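Local structure of dehydrogenase (Chromobacterium violaceum, 3Q2I) at residues Trp201-Val206 and Val230-Gly235; Lys151-Ile156 and Ile255-Glu260. The protein binds NAD(H) and UDP-GlcNAcA and probably oxidises this UDP-sugar acid in the biosynthesis of 2,3-diacetamido-2,3-dideoxy-D-mannuronic acid. All coordinates share one frame; numbering follows the deposited sequence.

Contact 1 of 2, residues Trp201-Val206 and Val230-Gly235; sequences WLIGPV and VKWRSG
V206 and W232 form an antiparallel, non-hydrogen-bonded pair where strand 206-214 starts beside the end of strand 225-232, with their CA atoms 4.2 Å apart. R233 N donates to P205 O at 3.0 Å, an almost straight bond (168°). A water donates to the same P205 O and accepts from S234 N, so the carbonyl is held against the type I turn W232-G235. I203 CG2 sits over one face of the W232 indole, 3.4 Å from the centroid of its five-membered ring and close to the ring normal, a CH-pi contact. V206 CG2 makes a second CH-pi contact over the opposite face. G204 O lies at the ring edge, while NE1 of W232 is bonded to L199 O in the helix. V206 CG1, anti to the backbone N (chi1 167°), turns from the ring to meet V230 CG1 at 4.0 Å. The R233 chain runs past P205 CB and lays one guanidinium face over V206 O; its NH1 bonds L350 O. G204, the first residue to leave helical angles, has positive phi where the chain turns into strand 206-214. This is a helix-to-strand connection, with linker 203-205 packed on W232 at the antiparallel strand pair 206-214 and 225-232 of the domain's mixed sheet.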
ATOM      1  N   TRP A 201      -7.956  -1.481 -30.390  1.00 16.74           N
ATOM      2  CA  TRP A 201      -8.130  -1.897 -31.810  1.00 17.10           C
ATOM      3  C   TRP A 201      -7.237  -1.039 -32.693  1.00 18.78           C
ATOM      4  O   TRP A 201      -6.564  -1.584 -33.574  1.00 19.54           O
ATOM      5  CB  TRP A 201      -9.584  -1.685 -32.205  1.00 17.99           C
ATOM      6  CG  TRP A 201      -9.822  -1.976 -33.660  1.00 22.91           C
ATOM      7  CD1 TRP A 201      -9.572  -3.154 -34.308  1.00 26.40           C
ATOM      8  CD2 TRP A 201     -10.453  -1.098 -34.613  1.00 20.92           C
ATOM      9  NE1 TRP A 201      -9.938  -3.023 -35.639  1.00 21.89           N
ATOM     10  CE2 TRP A 201     -10.480  -1.781 -35.846  1.00 24.24           C
ATOM     11  CE3 TRP A 201     -10.967   0.196 -34.552  1.00 24.08           C
ATOM     12  CZ2 TRP A 201     -11.013  -1.205 -37.013  1.00 23.21           C
ATOM     13  CZ3 TRP A 201     -11.505   0.760 -35.699  1.00 29.34           C
ATOM     14  CH2 TRP A 201     -11.521   0.056 -36.911  1.00 25.13           C
ATOM     15  N   LEU A 202      -7.172   0.275 -32.458  1.00 17.15           N
ATOM     16  CA  LEU A 202      -6.312   1.094 -33.327  1.00 17.29           C
ATOM     17  C   LEU A 202      -4.922   1.170 -32.766  1.00 20.00           C
ATOM     18  O   LEU A 202      -3.972   1.066 -33.526  1.00 21.53           O
ATOM     19  CB  LEU A 202      -6.798   2.518 -33.536  1.00 16.55           C
ATOM     20  CG  LEU A 202      -8.134   2.655 -34.268  1.00 21.09           C
ATOM     21  CD1 LEU A 202      -8.501   4.125 -34.340  1.00 21.92           C
ATOM     22  CD2 LEU A 202      -7.911   2.095 -35.702  1.00 22.96           C
ATOM     23  N   ILE A 203      -4.769   1.445 -31.463  1.00 18.75           N
ATOM     24  CA  ILE A 203      -3.435   1.788 -31.001  1.00 17.69           C
ATOM     25  C   ILE A 203      -2.591   0.607 -30.534  1.00 20.53           C
ATOM     26  O   ILE A 203      -1.374   0.618 -30.671  1.00 21.86           O
ATOM     27  CB  ILE A 203      -3.440   2.933 -29.912  1.00 17.26           C
ATOM     28  CG1 ILE A 203      -4.452   4.014 -30.273  1.00 17.51           C
ATOM     29  CG2 ILE A 203      -2.041   3.371 -29.433  1.00 17.30           C
ATOM     30  CD1 ILE A 203      -4.120   4.845 -31.518  1.00 21.28           C
ATOM     31  N   GLY A 204      -3.242  -0.432 -30.020  1.00 17.42           N
ATOM     32  CA  GLY A 204      -2.504  -1.639 -29.650  1.00 17.43           C
ATOM     33  C   GLY A 204      -2.648  -1.982 -28.158  1.00 17.86           C
ATOM     34  O   GLY A 204      -3.465  -1.395 -27.444  1.00 16.92           O
ATOM     35  N   PRO A 205      -1.870  -2.964 -27.698  1.00 17.21           N
ATOM     36  CA  PRO A 205      -2.056  -3.457 -26.337  1.00 16.18           C
ATOM     37  C   PRO A 205      -1.782  -2.377 -25.301  1.00 15.46           C
ATOM     38  O   PRO A 205      -0.733  -1.736 -25.338  1.00 15.86           O
ATOM     39  CB  PRO A 205      -0.990  -4.546 -26.220  1.00 17.79           C
ATOM     40  CG  PRO A 205      -0.786  -5.017 -27.688  1.00 18.23           C
ATOM     41  CD  PRO A 205      -0.908  -3.768 -28.481  1.00 20.85           C
ATOM     42  N   VAL A 206      -2.703  -2.256 -24.337  1.00 14.48           N
ATOM     43  CA  VAL A 206      -2.601  -1.298 -23.238  1.00 15.22           C
ATOM     44  C   VAL A 206      -1.873  -1.976 -22.077  1.00 14.31           C
ATOM     45  O   VAL A 206      -2.081  -3.167 -21.767  1.00 14.75           O
ATOM     46  CB  VAL A 206      -4.004  -0.803 -22.825  1.00 13.27           C
ATOM     47  CG1 VAL A 206      -3.923  -0.040 -21.464  1.00 11.85           C
ATOM     48  CG2 VAL A 206      -4.633   0.038 -23.971  1.00 14.39           C
ATOM     49  N   VAL A 230      -3.929   6.725 -20.094  1.00 10.89           N
ATOM     50  CA  VAL A 230      -3.621   5.411 -20.624  1.00 11.67           C
ATOM     51  C   VAL A 230      -2.132   5.310 -20.992  1.00 12.36           C
ATOM     52  O   VAL A 230      -1.538   6.243 -21.603  1.00 12.80           O
ATOM     53  CB  VAL A 230      -4.429   5.196 -21.922  1.00 13.67           C
ATOM     54  CG1 VAL A 230      -4.165   3.770 -22.533  1.00 12.65           C
ATOM     55  CG2 VAL A 230      -5.913   5.371 -21.645  1.00 13.47           C
ATOM     56  N   LYS A 231      -1.523   4.157 -20.662  1.00 11.66           N
ATOM     57  CA  LYS A 231      -0.160   3.832 -21.047  1.00 12.26           C
ATOM     58  C   LYS A 231      -0.173   2.579 -21.883  1.00 12.59           C
ATOM     59  O   LYS A 231      -0.688   1.559 -21.413  1.00 13.42           O
ATOM     60  CB  LYS A 231       0.806   3.688 -19.857  1.00 12.00           C
ATOM     61  CG  LYS A 231       2.206   3.243 -20.340  1.00 16.04           C
ATOM     62  CD  LYS A 231       3.130   3.045 -19.163  1.00 18.96           C
ATOM     63  CE  LYS A 231       4.459   2.459 -19.667  1.00 26.26           C
ATOM     64  NZ  LYS A 231       5.324   2.004 -18.549  1.00 33.07           N
ATOM     65  N   TRP A 232       0.354   2.636 -23.113  1.00 12.23           N
ATOM     66  CA  TRP A 232       0.429   1.455 -23.985  1.00 11.85           C
ATOM     67  C   TRP A 232       1.745   0.731 -23.758  1.00 13.30           C
ATOM     68  O   TRP A 232       2.744   1.323 -23.298  1.00 14.39           O
ATOM     69  CB  TRP A 232       0.274   1.922 -25.465  1.00 14.67           C
ATOM     70  CG  TRP A 232      -1.132   2.081 -25.883  1.00 15.22           C
ATOM     71  CD1 TRP A 232      -1.915   1.122 -26.475  1.00 15.43           C
ATOM     72  CD2 TRP A 232      -1.962   3.259 -25.796  1.00 12.49           C
ATOM     73  NE1 TRP A 232      -3.160   1.614 -26.722  1.00 14.54           N
ATOM     74  CE2 TRP A 232      -3.235   2.914 -26.308  1.00 14.11           C
ATOM     75  CE3 TRP A 232      -1.764   4.561 -25.325  1.00 15.23           C
ATOM     76  CZ2 TRP A 232      -4.273   3.823 -26.406  1.00 14.28           C
ATOM     77  CZ3 TRP A 232      -2.791   5.454 -25.426  1.00 15.79           C
ATOM     78  CH2 TRP A 232      -4.046   5.085 -25.940  1.00 14.94           C
ATOM     79  N   ARG A 233       1.751  -0.595 -24.028  1.00 13.93           N
ATOM     80  CA  ARG A 233       2.961  -1.393 -23.880  1.00 14.39           C
ATOM     81  C   ARG A 233       4.077  -0.889 -24.793  1.00 15.67           C
ATOM     82  O   ARG A 233       5.245  -1.068 -24.471  1.00 16.09           O
ATOM     83  CB  ARG A 233       2.688  -2.858 -24.196  1.00 15.12           C
ATOM     84  CG  ARG A 233       1.618  -3.483 -23.314  1.00 14.18           C
ATOM     85  CD  ARG A 233       1.735  -5.015 -23.407  1.00 16.89           C
ATOM     86  NE  ARG A 233       0.604  -5.603 -22.691  1.00 15.94           N
ATOM     87  CZ  ARG A 233       0.612  -5.702 -21.365  1.00 16.84           C
ATOM     88  NH1 ARG A 233      -0.427  -6.270 -20.735  1.00 17.79           N
ATOM     89  NH2 ARG A 233       1.646  -5.205 -20.687  1.00 18.43           N
ATOM     90  N   SER A 234       3.718  -0.204 -25.878  1.00 16.52           N
ATOM     91  CA  SER A 234       4.738   0.430 -26.741  1.00 17.89           C
ATOM     92  C   SER A 234       5.401   1.662 -26.123  1.00 19.20           C
ATOM     93  O   SER A 234       6.400   2.162 -26.677  1.00 19.69           O
ATOM     94  CB  SER A 234       4.086   0.887 -28.036  1.00 18.74           C
ATOM     95  OG  SER A 234       3.181   1.958 -27.774  1.00 18.51           O
ATOM     96  N   GLY A 235       4.862   2.166 -25.010  1.00 17.08           N
ATOM     97  CA  GLY A 235       5.355   3.397 -24.365  1.00 14.39           C
ATOM     98  C   GLY A 235       4.424   4.554 -24.693  1.00 14.86           C
ATOM     99  O   GLY A 235       4.520   5.602 -24.029  1.00 15.07           O
TER
HETATM  100  O   HOH W   1       1.328  -1.242 -27.231  1.00 18.60           O

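Contact 2 of 2, residues Lys151-Ile156 and Ile255-Glu260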
ATOM      1  N   LYS A 151       1.805   0.948 -40.766  1.00 34.17           N
ATOM      2  CA  LYS A 151       2.824   1.635 -39.959  1.00 33.24           C
ATOM      3  C   LYS A 151       3.143   3.056 -40.420  1.00 30.06           C
ATOM      4  O   LYS A 151       4.279   3.510 -40.328  1.00 29.57           O
ATOM      5  CB  LYS A 151       4.096   0.787 -39.861  1.00 34.86           C
ATOM      6  CG  LYS A 151       3.776  -0.690 -39.814  1.00 36.28           C
ATOM      7  CD  LYS A 151       4.977  -1.546 -39.438  1.00 45.13           C
ATOM      8  CE  LYS A 151       4.515  -2.773 -38.655  1.00 49.43           C
ATOM      9  NZ  LYS A 151       5.375  -2.992 -37.445  1.00 56.40           N
ATOM     10  N   ARG A 152       2.141   3.786 -40.884  1.00 28.07           N
ATOM     11  CA  ARG A 152       2.394   5.121 -41.398  1.00 28.02           C
ATOM     12  C   ARG A 152       2.857   6.100 -40.312  1.00 29.23           C
ATOM     13  O   ARG A 152       3.520   7.088 -40.616  1.00 26.42           O
ATOM     14  CB  ARG A 152       1.162   5.644 -42.134  1.00 27.69           C
ATOM     15  CG  ARG A 152       0.780   4.776 -43.342  1.00 29.04           C
ATOM     16  CD  ARG A 152      -0.300   5.476 -44.134  1.00 29.55           C
ATOM     17  NE  ARG A 152       0.251   6.658 -44.809  1.00 26.19           N
ATOM     18  CZ  ARG A 152      -0.504   7.583 -45.394  1.00 23.21           C
ATOM     19  NH1 ARG A 152       0.074   8.632 -45.962  1.00 34.95           N
ATOM     20  NH2 ARG A 152      -1.830   7.516 -45.317  1.00 32.11           N
ATOM     21  N   PHE A 153       2.524   5.830 -39.048  1.00 27.19           N
ATOM     22  CA  PHE A 153       2.903   6.779 -37.998  1.00 24.96           C
ATOM     23  C   PHE A 153       4.329   6.541 -37.488  1.00 23.09           C
ATOM     24  O   PHE A 153       4.898   7.369 -36.765  1.00 24.15           O
ATOM     25  CB  PHE A 153       1.945   6.680 -36.792  1.00 22.17           C
ATOM     26  CG  PHE A 153       0.544   7.150 -37.080  1.00 19.08           C
ATOM     27  CD1 PHE A 153       0.168   8.467 -36.829  1.00 19.19           C
ATOM     28  CD2 PHE A 153      -0.428   6.262 -37.509  1.00 24.53           C
ATOM     29  CE1 PHE A 153      -1.133   8.893 -37.030  1.00 19.88           C
ATOM     30  CE2 PHE A 153      -1.713   6.681 -37.736  1.00 20.08           C
ATOM     31  CZ  PHE A 153      -2.085   8.000 -37.503  1.00 20.53           C
ATOM     32  N   GLY A 154       4.918   5.393 -37.809  1.00 24.55           N
ATOM     33  CA  GLY A 154       6.083   4.922 -37.077  1.00 24.32           C
ATOM     34  C   GLY A 154       5.661   4.789 -35.606  1.00 23.59           C
ATOM     35  O   GLY A 154       4.544   4.401 -35.320  1.00 23.64           O
ATOM     36  N   ARG A 155       6.579   5.071 -34.696  1.00 23.90           N
ATOM     37  CA  ARG A 155       6.314   4.893 -33.258  1.00 21.72           C
ATOM     38  C   ARG A 155       5.196   5.848 -32.833  1.00 20.79           C
ATOM     39  O   ARG A 155       5.284   7.031 -33.104  1.00 21.39           O
ATOM     40  CB  ARG A 155       7.601   5.179 -32.474  1.00 21.59           C
ATOM     41  CG  ARG A 155       7.388   5.034 -30.956  1.00 27.23           C
ATOM     42  CD  ARG A 155       8.652   5.030 -30.114  1.00 36.50           C
ATOM     43  NE  ARG A 155       8.361   4.383 -28.827  1.00 40.17           N
ATOM     44  CZ  ARG A 155       9.259   4.139 -27.880  1.00 40.66           C
ATOM     45  NH1 ARG A 155       8.883   3.563 -26.747  1.00 34.21           N
ATOM     46  NH2 ARG A 155      10.531   4.469 -28.068  1.00 43.48           N
ATOM     47  N   ILE A 156       4.166   5.353 -32.140  1.00 19.23           N
ATOM     48  CA  ILE A 156       3.117   6.220 -31.609  1.00 18.00           C
ATOM     49  C   ILE A 156       3.542   6.815 -30.268  1.00 16.45           C
ATOM     50  O   ILE A 156       4.096   6.101 -29.419  1.00 16.58           O
ATOM     51  CB  ILE A 156       1.795   5.441 -31.365  1.00 19.62           C
ATOM     52  CG1 ILE A 156       1.415   4.631 -32.611  1.00 24.73           C
ATOM     53  CG2 ILE A 156       0.687   6.322 -30.836  1.00 16.78           C
ATOM     54  CD1 ILE A 156       1.119   5.493 -33.747  1.00 28.24           C
ATOM     55  N   ILE A 255     -10.691  11.641 -32.182  1.00 16.84           N
ATOM     56  CA  ILE A 255      -9.438  11.012 -31.812  1.00 16.37           C
ATOM     57  C   ILE A 255      -8.304  11.719 -32.488  1.00 20.47           C
ATOM     58  O   ILE A 255      -8.332  11.931 -33.728  1.00 18.93           O
ATOM     59  CB  ILE A 255      -9.448   9.487 -32.102  1.00 15.46           C
ATOM     60  CG1 ILE A 255      -8.141   8.839 -31.622  1.00 18.84           C
ATOM     61  CG2 ILE A 255      -9.701   9.119 -33.621  1.00 18.36           C
ATOM     62  CD1 ILE A 255      -8.125   7.269 -31.624  1.00 16.69           C
ATOM     63  N   THR A 256      -7.233  11.930 -31.725  1.00 17.28           N
ATOM     64  CA  THR A 256      -6.023  12.525 -32.265  1.00 17.49           C
ATOM     65  C   THR A 256      -4.908  11.531 -32.039  1.00 19.20           C
ATOM     66  O   THR A 256      -4.821  10.956 -30.949  1.00 17.25           O
ATOM     67  CB  THR A 256      -5.681  13.818 -31.505  1.00 17.20           C
ATOM     68  OG1 THR A 256      -6.761  14.735 -31.702  1.00 21.07           O
ATOM     69  CG2 THR A 256      -4.389  14.397 -32.034  1.00 18.98           C
ATOM     70  N   ILE A 257      -4.118  11.224 -33.069  1.00 17.58           N
ATOM     71  CA  ILE A 257      -3.005  10.287 -32.952  1.00 14.81           C
ATOM     72  C   ILE A 257      -1.744  10.916 -33.468  1.00 18.26           C
ATOM     73  O   ILE A 257      -1.743  11.416 -34.601  1.00 18.60           O
ATOM     74  CB  ILE A 257      -3.225   8.977 -33.755  1.00 17.20           C
ATOM     75  CG1 ILE A 257      -4.559   8.343 -33.303  1.00 18.29           C
ATOM     76  CG2 ILE A 257      -2.014   8.070 -33.551  1.00 17.47           C
ATOM     77  CD1 ILE A 257      -5.009   7.142 -34.178  1.00 20.50           C
ATOM     78  N   LEU A 258      -0.710  10.968 -32.636  1.00 17.06           N
ATOM     79  CA  LEU A 258       0.586  11.562 -32.936  1.00 16.80           C
ATOM     80  C   LEU A 258       1.676  10.541 -32.828  1.00 18.90           C
ATOM     81  O   LEU A 258       1.842   9.935 -31.772  1.00 16.85           O
ATOM     82  CB  LEU A 258       0.871  12.696 -31.948  1.00 18.23           C
ATOM     83  CG  LEU A 258      -0.199  13.787 -31.818  1.00 17.40           C
ATOM     84  CD1 LEU A 258       0.259  14.866 -30.867  1.00 18.30           C
ATOM     85  CD2 LEU A 258      -0.525  14.391 -33.249  1.00 18.48           C
ATOM     86  N   GLY A 259       2.411  10.332 -33.933  1.00 18.94           N
ATOM     87  CA  GLY A 259       3.603   9.515 -33.890  1.00 18.00           C
ATOM     88  C   GLY A 259       4.806  10.138 -34.571  1.00 20.72           C
ATOM     89  O   GLY A 259       4.823  11.318 -34.903  1.00 19.24           O
ATOM     90  N   GLU A 260       5.854   9.338 -34.671  1.00 21.63           N
ATOM     91  CA  GLU A 260       7.157   9.788 -35.178  1.00 24.90           C
ATOM     92  C   GLU A 260       7.007  10.444 -36.546  1.00 25.60           C
ATOM     93  O   GLU A 260       7.632  11.484 -36.853  1.00 24.50           O
ATOM     94  CB  GLU A 260       8.015   8.538 -35.227  1.00 25.25           C
ATOM     95  CG  GLU A 260       9.456   8.652 -35.711  1.00 30.78           C
ATOM     96  CD  GLU A 260      10.046   7.232 -35.923  1.00 43.18           C
ATOM     97  OE1 GLU A 260       9.371   6.178 -35.706  1.00 36.50           O
ATOM     98  OE2 GLU A 260      11.227   7.165 -36.315  1.00 47.95           O
TER
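R155 and E260 grip each other through two hydrogen bonds. E260 N donates to R155 O at 2.8 Å, in the carbonyl plane. R155 N donates to E260 OE1 at 3.2 Å, nearly straight (178°), using the anti lone pair of that oxygen. The E260 side chain reaches it fully extended, with CG anti to the backbone N (chi1 -180°). One residue further in, I156 and G259 make an antiparallel, non-hydrogen-bonded pair with CA atoms 4.0 Å apart. The approach is tight at G259: its CA lies 3.1 Å from R155 O.

The apolar part is built on F153. I257 CG2 stands over one face of its ring, 4.0 Å from the centroid of the F153 ring, as a CH-pi contact. I156 CD1 touches the same methyl, I257 CG2, at 4.1 Å. The type I turn K151-G154 swings F153 over the strand, and a Schellman motif at K151 closes the helix before it. Further out, F279 meets the F153 ring edge-to-face, and R152 is tied to D286 by a salt bridge.

M148 of helix 139-149 packs on F153, I156 and I257, so the helix lies over this face. Segment 151-156 thus leads from that helix into strand 156-164, which runs antiparallel beside strand 252-259. On the other flank of 252-259 lies strand 262-267.

In the fold
Contacts 1 and 2 lie on the same mixed sheet, with centres about 12 Å apart. Contact 1 is nested in the part of the chain that contact 2 closes. They meet directly. R155 NH1 of contact 2 probably bonds S234 O of contact 1 at 2.9 Å. I203 CD1 also packs on I257 CD1 at 3.6 Å, so the two apolar layers join. Helix 139-149 touches both. Both also touch the same neighbouring subunit: L216 of that subunit packs on R155 and its Y212 on K231. None of the four segments holds a UDP-sugar pocket residue, but helix 193-203, which leads into contact 1, carries H194 and Y195 of that pocket.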